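Local atomic coordinates of cyclase (PDB entry 5IBZ), a protein that may act as an arylformamidase, as relatives in the cyclase family do, and binds acetylphosphate in a tetrameric assembly. Residues L17-W20 against G21-G24; E77-G80 against A81-V84; D214-G217 against R218-F222. All coordinates share one frame; numbering follows the deposited sequence.

Contact 1. Residues L17-W20 against G21-G24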
loop_
_atom_site.group_PDB
_atom_site.type_symbol
_atom_site.label_atom_id
_atom_site.label_comp_id
_atom_site.label_asym_id
_atom_site.label_seq_id
_atom_site.Cartn_x
_atom_site.Cartn_y
_atom_site.Cartn_z
ATOM N N LEU B 17 -0.865 -37.437 17.808
ATOM C CA LEU B 17 -1.351 -36.199 18.414
ATOM C C LEU B 17 -1.952 -35.217 17.419
ATOM O O LEU B 17 -1.265 -34.343 16.889
ATOM C CB LEU B 17 -0.209 -35.513 19.168
ATOM C CG LEU B 17 -0.591 -34.351 20.079
ATOM C CD1 LEU B 17 -1.404 -34.824 21.259
ATOM C CD2 LEU B 17 0.675 -33.669 20.544
ATOM N N ASN B 18 -3.249 -35.339 17.188
ATOM C CA ASN B 18 -3.930 -34.397 16.309
ATOM C C ASN B 18 -5.409 -34.313 16.651
ATOM O O ASN B 18 -5.960 -35.206 17.336
ATOM C CB ASN B 18 -3.746 -34.783 14.837
ATOM C CG ASN B 18 -4.553 -35.984 14.445
ATOM O OD1 ASN B 18 -5.757 -35.879 14.229
ATOM N ND2 ASN B 18 -3.900 -37.147 14.355
ATOM N N ASN B 19 -6.034 -33.230 16.206
ATOM C CA ASN B 19 -7.465 -33.054 16.346
ATOM C C ASN B 19 -8.238 -33.186 15.032
ATOM O O ASN B 19 -9.380 -32.749 14.944
ATOM C CB ASN B 19 -7.760 -31.684 16.963
ATOM C CG ASN B 19 -7.402 -31.612 18.412
ATOM O OD1 ASN B 19 -7.563 -32.586 19.154
ATOM N ND2 ASN B 19 -6.931 -30.438 18.847
ATOM N N TRP B 20 -7.648 -33.799 14.015
ATOM C CA TRP B 20 -8.366 -33.983 12.762
ATOM C C TRP B 20 -9.605 -34.837 13.005
ATOM O O TRP B 20 -9.532 -35.867 13.668
ATOM C CB TRP B 20 -7.483 -34.633 11.705
ATOM C CG TRP B 20 -6.342 -33.770 11.227
ATOM C CD1 TRP B 20 -5.750 -32.713 11.885
ATOM C CD2 TRP B 20 -5.664 -33.895 9.979
ATOM N NE1 TRP B 20 -4.732 -32.193 11.111
ATOM C CE2 TRP B 20 -4.663 -32.901 9.936
ATOM C CE3 TRP B 20 -5.801 -34.757 8.892
ATOM C CZ2 TRP B 20 -3.811 -32.750 8.832
ATOM C CZ3 TRP B 20 -4.957 -34.608 7.810
ATOM C CH2 TRP B 20 -3.980 -33.619 7.784
ATOM N N GLY B 21 -10.739 -34.377 12.480
ATOM C CA GLY B 21 -12.003 -35.047 12.663
ATOM C C GLY B 21 -12.702 -34.837 14.004
ATOM O O GLY B 21 -13.855 -35.249 14.149
ATOM N N LYS B 22 -12.032 -34.229 14.977
ATOM C CA LYS B 22 -12.631 -34.040 16.309
ATOM C C LYS B 22 -13.953 -33.297 16.225
ATOM O O LYS B 22 -14.898 -33.574 16.985
ATOM C CB LYS B 22 -11.678 -33.270 17.238
ATOM C CG LYS B 22 -12.264 -32.981 18.624
ATOM C CD LYS B 22 -11.206 -32.496 19.597
ATOM C CE LYS B 22 -10.478 -33.659 20.250
ATOM N NZ LYS B 22 -9.353 -33.203 21.149
ATOM N N TRP B 23 -13.997 -32.329 15.321
ATOM C CA TRP B 23 -15.179 -31.500 15.119
ATOM C C TRP B 23 -15.770 -31.727 13.735
ATOM O O TRP B 23 -16.459 -30.858 13.186
ATOM C CB TRP B 23 -14.826 -30.027 15.329
ATOM C CG TRP B 23 -14.223 -29.760 16.679
ATOM C CD1 TRP B 23 -14.879 -29.694 17.872
ATOM C CD2 TRP B 23 -12.843 -29.503 16.968
ATOM N NE1 TRP B 23 -14.000 -29.433 18.887
ATOM C CE2 TRP B 23 -12.739 -29.303 18.358
ATOM C CE3 TRP B 23 -11.679 -29.425 16.183
ATOM C CZ2 TRP B 23 -11.528 -29.015 18.981
ATOM C CZ3 TRP B 23 -10.485 -29.168 16.810
ATOM C CH2 TRP B 23 -10.415 -28.958 18.187
ATOM N N GLY B 24 -15.512 -32.912 13.184
ATOM C CA GLY B 24 -16.030 -33.302 11.888
ATOM C C GLY B 24 -14.980 -33.140 10.814
ATOM O O GLY B 24 -14.110 -32.296 10.930
#

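Contact 2. Residues E77-G80 against A81-V84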
loop_
_atom_site.group_PDB
_atom_site.type_symbol
_atom_site.label_atom_id
_atom_site.label_comp_id
_atom_site.label_asym_id
_atom_site.label_seq_id
_atom_site.Cartn_x
_atom_site.Cartn_y
_atom_site.Cartn_z
ATOM N N GLU B 77 -4.467 11.064 3.976
ATOM C CA GLU B 77 -4.986 11.523 2.703
ATOM C C GLU B 77 -5.304 13.034 2.756
ATOM O O GLU B 77 -5.129 13.753 1.781
ATOM C CB GLU B 77 -6.237 10.706 2.344
ATOM C CG GLU B 77 -6.918 11.135 1.078
ATOM C CD GLU B 77 -6.126 10.818 -0.163
ATOM O OE1 GLU B 77 -5.173 10.027 -0.072
ATOM O OE2 GLU B 77 -6.451 11.374 -1.230
ATOM N N ILE B 78 -5.773 13.499 3.911
ATOM C CA ILE B 78 -6.029 14.918 4.140
ATOM C C ILE B 78 -5.937 15.136 5.651
ATOM O O ILE B 78 -6.228 14.229 6.425
ATOM C CB ILE B 78 -7.388 15.368 3.548
ATOM C CG1 ILE B 78 -7.614 16.860 3.790
ATOM C CG2 ILE B 78 -8.512 14.574 4.104
ATOM C CD1 ILE B 78 -7.916 17.611 2.534
ATOM N N THR B 79 -5.445 16.307 6.044
ATOM C CA THR B 79 -5.074 16.593 7.425
ATOM C C THR B 79 -5.538 17.962 7.866
ATOM O O THR B 79 -5.906 18.781 7.046
ATOM C CB THR B 79 -3.546 16.606 7.633
ATOM O OG1 THR B 79 -3.028 17.806 7.042
ATOM C CG2 THR B 79 -2.881 15.402 7.031
ATOM N N GLY B 80 -5.485 18.224 9.163
ATOM C CA GLY B 80 -5.761 19.570 9.651
ATOM C C GLY B 80 -4.813 20.605 9.061
ATOM O O GLY B 80 -5.213 21.741 8.793
ATOM N N ALA B 81 -3.559 20.215 8.876
ATOM C CA ALA B 81 -2.543 21.127 8.370
ATOM C C ALA B 81 -2.935 21.673 7.007
ATOM O O ALA B 81 -2.596 22.795 6.646
ATOM C CB ALA B 81 -1.209 20.431 8.293
ATOM N N ASP B 82 -3.664 20.872 6.240
ATOM C CA ASP B 82 -4.103 21.308 4.910
ATOM C C ASP B 82 -4.997 22.533 4.968
ATOM O O ASP B 82 -4.979 23.367 4.071
ATOM C CB ASP B 82 -4.833 20.177 4.218
ATOM C CG ASP B 82 -3.896 19.087 3.769
ATOM O OD1 ASP B 82 -2.946 19.404 3.040
ATOM O OD2 ASP B 82 -4.077 17.924 4.170
ATOM N N TYR B 83 -5.787 22.636 6.038
ATOM C CA TYR B 83 -6.727 23.751 6.188
ATOM C C TYR B 83 -6.026 24.973 6.750
ATOM O O TYR B 83 -6.474 26.106 6.572
ATOM C CB TYR B 83 -7.908 23.334 7.089
ATOM C CG TYR B 83 -8.704 22.177 6.531
ATOM C CD1 TYR B 83 -9.789 22.389 5.671
ATOM C CD2 TYR B 83 -8.389 20.876 6.869
ATOM C CE1 TYR B 83 -10.520 21.316 5.166
ATOM C CE2 TYR B 83 -9.104 19.803 6.358
ATOM C CZ TYR B 83 -10.165 20.031 5.510
ATOM O OH TYR B 83 -10.858 18.934 5.036
ATOM N N VAL B 84 -4.923 24.743 7.444
ATOM C CA VAL B 84 -4.075 25.848 7.852
ATOM C C VAL B 84 -3.425 26.444 6.609
ATOM O O VAL B 84 -3.362 27.646 6.460
ATOM C CB VAL B 84 -2.984 25.420 8.831
ATOM C CG1 VAL B 84 -2.174 26.630 9.274
ATOM C CG2 VAL B 84 -3.565 24.681 10.027
#

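Contact 3. Residues D214-G217 against R218-F222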
loop_
_atom_site.group_PDB
_atom_site.type_symbol
_atom_site.label_atom_id
_atom_site.label_comp_id
_atom_site.label_asym_id
_atom_site.label_seq_id
_atom_site.Cartn_x
_atom_site.Cartn_y
_atom_site.Cartn_z
ATOM N N ASP B 214 18.534 0.751 19.053
ATOM C CA ASP B 214 18.909 1.567 17.892
ATOM C C ASP B 214 18.866 0.694 16.625
ATOM O O ASP B 214 18.573 -0.482 16.696
ATOM C CB ASP B 214 20.305 2.167 18.067
ATOM C CG ASP B 214 21.399 1.271 17.479
ATOM O OD1 ASP B 214 21.501 0.136 18.007
ATOM O OD2 ASP B 214 22.116 1.688 16.494
ATOM N N PRO B 215 19.129 1.288 15.449
ATOM C CA PRO B 215 18.975 0.474 14.241
ATOM C C PRO B 215 19.859 -0.772 14.190
ATOM O O PRO B 215 19.414 -1.805 13.700
ATOM C CB PRO B 215 19.346 1.451 13.130
ATOM C CG PRO B 215 18.910 2.772 13.662
ATOM C CD PRO B 215 19.218 2.726 15.136
ATOM N N VAL B 216 21.089 -0.685 14.685
ATOM C CA VAL B 216 21.953 -1.868 14.704
ATOM C C VAL B 216 21.380 -2.923 15.652
ATOM O O VAL B 216 21.264 -4.094 15.316
ATOM C CB VAL B 216 23.393 -1.496 15.103
ATOM C CG1 VAL B 216 24.218 -2.751 15.455
ATOM C CG2 VAL B 216 24.063 -0.688 13.981
ATOM N N GLY B 217 20.975 -2.499 16.833
ATOM C CA GLY B 217 20.398 -3.438 17.775
ATOM C C GLY B 217 19.152 -4.132 17.249
ATOM O O GLY B 217 18.907 -5.304 17.538
ATOM N N ARG B 218 18.336 -3.400 16.497
ATOM C CA ARG B 218 17.133 -3.964 15.901
ATOM C C ARG B 218 17.451 -4.991 14.819
ATOM O O ARG B 218 16.700 -5.949 14.648
ATOM C CB ARG B 218 16.262 -2.849 15.328
ATOM C CG ARG B 218 15.628 -2.016 16.414
ATOM C CD ARG B 218 14.830 -0.853 15.887
ATOM N NE ARG B 218 14.270 -0.109 17.007
ATOM C CZ ARG B 218 13.108 0.531 16.999
ATOM N NH1 ARG B 218 12.348 0.523 15.923
ATOM N NH2 ARG B 218 12.704 1.166 18.092
ATOM N N ALA B 219 18.559 -4.801 14.106
ATOM C CA ALA B 219 19.001 -5.784 13.129
ATOM C C ALA B 219 19.474 -7.025 13.880
ATOM O O ALA B 219 19.110 -8.133 13.534
ATOM C CB ALA B 219 20.105 -5.211 12.237
ATOM N N SER B 220 20.258 -6.834 14.938
ATOM C CA SER B 220 20.768 -7.971 15.715
ATOM C C SER B 220 19.638 -8.772 16.370
ATOM O O SER B 220 19.733 -9.989 16.526
ATOM C CB SER B 220 21.755 -7.492 16.786
ATOM O OG SER B 220 22.878 -6.862 16.200
ATOM N N PHE B 221 18.576 -8.078 16.767
ATOM C CA PHE B 221 17.447 -8.661 17.482
ATOM C C PHE B 221 16.921 -9.890 16.748
ATOM O O PHE B 221 16.580 -10.910 17.360
ATOM C CB PHE B 221 16.351 -7.597 17.626
ATOM C CG PHE B 221 15.110 -8.024 18.405
ATOM C CD1 PHE B 221 14.993 -7.766 19.767
ATOM C CD2 PHE B 221 14.024 -8.567 17.753
ATOM C CE1 PHE B 221 13.821 -8.115 20.470
ATOM C CE2 PHE B 221 12.868 -8.915 18.441
ATOM C CZ PHE B 221 12.767 -8.684 19.797
ATOM N N PHE B 222 16.854 -9.796 15.427
ATOM C CA PHE B 222 16.260 -10.886 14.655
ATOM C C PHE B 222 17.262 -11.928 14.180
ATOM O O PHE B 222 16.866 -12.967 13.658
ATOM C CB PHE B 222 15.491 -10.306 13.481
ATOM C CG PHE B 222 14.173 -9.721 13.895
ATOM C CD1 PHE B 222 13.146 -10.555 14.291
ATOM C CD2 PHE B 222 13.980 -8.360 13.943
ATOM C CE1 PHE B 222 11.936 -10.044 14.705
ATOM C CE2 PHE B 222 12.747 -7.836 14.357
ATOM C CZ PHE B 222 11.737 -8.686 14.730
#

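Contact 1. Residues L17-W20 against G21-G24
The side-chain oxygen of N19 is gripped by two groups. K22 NZ donates to N19 OD1 at 2.8 Å, arriving from above the carboxamide plane, 43° out of it, and H238 NE2 adds a weak second bond. The other end of the amide is also held, since N19 ND2 donates to the backbone oxygen of L275; bonds at both ends should fix the rotation of this buried group. K22 and N19 lie side by side and point the same way. The lysine starts with CG anti to its backbone nitrogen (chi1 177°) and bends at chi3, which brings the ammonium to N19 OD1; the hydroxyl of Y34 also bonds it. Apolar packing accompanies this polar pair: W23 brings CZ3 to within 3.7 Å of N19 CB, while K22 CG sits 3.7 Å above the centre of the W23 ring.

The backbone explains why these groups meet. Residues N19 to K22 form a type II beta turn, closed by K22 N donating to N19 O at 3.0 Å, with G21 supplying the positive phi of its third position. A type I turn from G21 to G24 follows at once, and N128 bonds the backbone at both its ends. Just upstream is an Asx turn, in which N18 OD1 accepts from W20 N at 2.8 Å on an in-plane lone pair. The W20 side chain leaves its backbone pointing away from 21-24, and its NE1 donates to the oxygen of R273.

The ammonium of K22 is thus met here by neutral oxygens, from an amide and a hydroxyl. Its charge would probably polarise the N19 carboxamide and strengthen the donation from ND2 to L275, coupling this surface turn to the C-terminal end of helix 266-275.

Contact 2. Residues E77-G80 against A81-V84
T79 and D82 grip each other reciprocally through backbone and side chain. In one direction T79 N donates to D82 OD2 at 2.8 Å, using the anti lone pair of the carboxylate oxygen. In the other, D82 N is shared between two acceptors of T79, with OG1 and the carbonyl O each 3.2 Å away. T79 OG1 can serve because its chi1 of 73° places it between the backbone nitrogen and the carbonyl carbon, facing the first turn of the helix. The same hydroxyl is 3.1 Å from D82 OD2, although the destination of its proton is not settled. D82 OD2 has a further partner across the interface, the hydroxyl of S137 of the third subunit.

Together these bonds make a capping box, with T79 as the N-cap of helix 80-85 and D82 as its third residue. The chain enters this cap directly from a classic beta bulge, where E77 and I78 together stand opposite the single residue D101 of strand 97-107, and so passes from the two-stranded antiparallel sheet into the helix within a few residues. Inside the helix, G80 O accepts from Y83 N at 3.0 Å and, weakly, from V84 N at 3.3 Å.

Apolar and aromatic contacts lie beside the cap. Y83 projects back along the incoming chain, crossing I78 at about a right angle, with I78 CG1 4.2 Å from Y83 CE2. The carbonyl of G80 lies at the edge of the tyrosine ring, near its plane, whereas T79 O approaches CD2 obliquely at 3.3 Å. The phenol OH, alongside I78, bonds F99 N of strand 97-107. V84 packs against V84 of the fourth subunit.

Contact 3. Residues D214-G217 against R218-F222
Backbone bonds linking R218 to D214, and each later residue as far as F221 to the one four before it, carry this contact. R218 N donates to D214 O at 2.9 Å, and the same four-residue step is repeated from A219 N to P215 O, from S220 N to V216 O and from F221 N to G217 O.

Capping bonds hold the start of the series. D214 divides its carboxylate between two amides of the first turn: OD1 accepts from G217 N at 2.9 Å and OD2 from V216 N at 3.2 Å. Both donors come from above the carboxylate plane, 45° and 59° out of it, so the group lies across the helix end with its flat side to the amides. This is an aspartate N-cap on helix 215-223, followed by a proline at the first helical position, where no backbone N-H is available to be capped. The negative charge would probably also suit the positive end of the helix dipole.

R218 runs back past the start of the helix. Its CG passes 3.3 Å from D214 O, and the chain then runs extended to the guanidinium, which bonds the loop leading into the helix: NE to L213 O and NH2 to Y211 O. NH1 goes instead to the side chain of N62. S220 OG comes to 3.3 Å from V216 O, at best a weak hydrogen bond, as its proton has another acceptor within reach.

The phenylalanines come next. F221 CB lies 3.4 Å from G217 O, and with CG anti to the backbone nitrogen (chi1 -178°) the ring is carried away from the first turn. F221 CD2 stands 3.6 Å above the centre of the F222 ring, while W210 meets F221 edge-to-face. Across the subunit boundary, A219 and S220 pack on V216 of the third subunit.

How the contacts relate
All three contacts are local, yet their chemistry follows their place in the fold. Contacts 2 and 3 both start a helix, one by a threonine-aspartate capping box and the other by an aspartate alone. Contact 1 joins two consecutive turns in a loop and relies on a lysine-amide bond. Contact 2 is buried, with three other subunits packing around the part of the chain that carries it; contacts 1 and 3 are at the surface of the chain. Contacts 2 and 3, about 35 Å apart between centres, both touch the third subunit, whereas no other chain of the assembly reaches contact 1.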